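Local coordinates for protein leucyl-trna synthetase (Plasmodium falciparum, PDB 5FOD) that probably removes wrongly attached amino acids from tRNA(Leu), being the editing domain of the cytosolic enzyme that joins leucine to its tRNA, at residues F25-S28 and I29-S32. The protein carries 1 engineered substitution. Residues are numbered along the deposited sequence; the frame is centred on the assembly and turned at random.
Sequences FMNS and IRSS
R30 reaches back to N27 on the outer side of an amphipathic alpha-helix, residues 18-35 of the editing domain. Its NH2 donates to N27 OD1 at 2.7 Å, a bent bond (134° at the hydrogen) in which the oxygen lies close to the guanidinium plane, off its edge. The amide is turned 77° from that plane. A kink at chi3 (-63°) folds the arginine back along the helix and brings M26 O under one face of the guanidinium, 3.7 Å from R30 CZ. Water 1 completes the bridge: it accepts from R30 NE at 2.8 Å and donates to N27 OD1 over a longer 3.3 Å, and the guanidinium is held at two of its nitrogens.

The inner side is largely apolar. F25 and I29 point the same way, CE1 of the ring lying 3.7 Å from I29 CG1, while M26 CE comes loosely against I29 CB. Here the helix packs on strand 182-187 through F25, S28 and I29; F83 meets the F25 ring edge-to-face, and F63 and W78 touch I29.

Four i to i+4 backbone bonds, from F25 O with I29 N to S28 O with S32 N, run through the turns. The hydroxyls of S31 and S32 both fold back onto the backbone: S32 OG donates to I29 O, and S31 OG to S28 O at 2.7 Å, approaching that carbonyl from the same face as S32 N.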
loop_
_atom_site.group_PDB
_atom_site.type_symbol
_atom_site.label_atom_id
_atom_site.label_comp_id
_atom_site.label_asym_id
_atom_site.label_seq_id
_atom_site.Cartn_x
_atom_site.Cartn_y
_atom_site.Cartn_z
ATOM N N PHE A 25 -4.291 -8.349 14.315
ATOM C CA PHE A 25 -3.456 -7.505 15.169
ATOM C C PHE A 25 -3.252 -8.248 16.509
ATOM O O PHE A 25 -2.109 -8.317 16.969
ATOM C CB PHE A 25 -4.076 -6.110 15.300
ATOM C CG PHE A 25 -3.353 -5.164 16.259
ATOM C CD1 PHE A 25 -3.479 -5.315 17.634
ATOM C CD2 PHE A 25 -2.663 -4.078 15.782
ATOM C CE1 PHE A 25 -2.883 -4.447 18.517
ATOM C CE2 PHE A 25 -2.046 -3.207 16.666
ATOM C CZ PHE A 25 -2.133 -3.400 18.032
ATOM N N MET A 26 -4.337 -8.839 17.068
ATOM C CA MET A 26 -4.311 -9.452 18.413
ATOM C C MET A 26 -3.605 -10.800 18.372
ATOM O O MET A 26 -2.897 -11.139 19.313
ATOM C CB MET A 26 -5.702 -9.547 19.023
ATOM C CG MET A 26 -6.274 -8.213 19.539
ATOM S SD MET A 26 -5.165 -7.074 20.467
ATOM C CE MET A 26 -4.766 -8.123 21.872
ATOM N N ASN A 27 -3.745 -11.549 17.266
ATOM C CA ASN A 27 -2.964 -12.789 17.106
ATOM C C ASN A 27 -1.468 -12.447 17.095
ATOM O O ASN A 27 -0.653 -13.149 17.685
ATOM C CB ASN A 27 -3.287 -13.528 15.790
ATOM C CG ASN A 27 -4.610 -14.285 15.833
ATOM O OD1 ASN A 27 -5.073 -14.727 16.886
ATOM N ND2 ASN A 27 -5.211 -14.467 14.665
ATOM N N SER A 28 -1.119 -11.357 16.420
ATOM C CA SER A 28 0.255 -10.898 16.412
ATOM C C SER A 28 0.740 -10.489 17.791
ATOM O O SER A 28 1.866 -10.832 18.136
ATOM C CB SER A 28 0.498 -9.775 15.415
ATOM O OG SER A 28 0.253 -10.258 14.115
ATOM N N ILE A 29 -0.056 -9.739 18.556
ATOM C CA ILE A 29 0.357 -9.410 19.910
ATOM C C ILE A 29 0.640 -10.698 20.731
ATOM O O ILE A 29 1.690 -10.800 21.386
ATOM C CB ILE A 29 -0.636 -8.506 20.663
ATOM C CG1 ILE A 29 -0.826 -7.131 19.990
ATOM C CG2 ILE A 29 -0.204 -8.309 22.119
ATOM C CD1 ILE A 29 0.387 -6.221 19.985
ATOM N N ARG A 30 -0.282 -11.655 20.668
ATOM C CA ARG A 30 -0.176 -12.890 21.412
ATOM C C ARG A 30 1.047 -13.723 20.905
ATOM O O ARG A 30 1.789 -14.301 21.689
ATOM C CB ARG A 30 -1.467 -13.692 21.301
ATOM C CG ARG A 30 -2.575 -13.282 22.265
ATOM C CD ARG A 30 -3.701 -14.327 22.342
ATOM N NE ARG A 30 -4.316 -14.417 21.031
ATOM C CZ ARG A 30 -5.306 -13.649 20.587
ATOM N NH1 ARG A 30 -5.902 -12.766 21.370
ATOM N NH2 ARG A 30 -5.734 -13.828 19.345
ATOM N N SER A 31 1.262 -13.772 19.603
ATOM C CA SER A 31 2.409 -14.539 19.095
ATOM C C SER A 31 3.709 -13.913 19.583
ATOM O O SER A 31 4.644 -14.623 19.955
ATOM C CB SER A 31 2.411 -14.537 17.582
ATOM O OG SER A 31 2.739 -13.207 17.177
ATOM N N SER A 32 3.785 -12.590 19.602
ATOM C CA SER A 32 5.047 -11.918 19.950
ATOM C C SER A 32 5.351 -11.982 21.466
ATOM O O SER A 32 6.516 -12.137 21.858
ATOM C CB SER A 32 5.104 -10.494 19.409
ATOM O OG SER A 32 4.479 -9.574 20.259
HETATM O O HOH W 1 -3.534 -16.464 19.229
#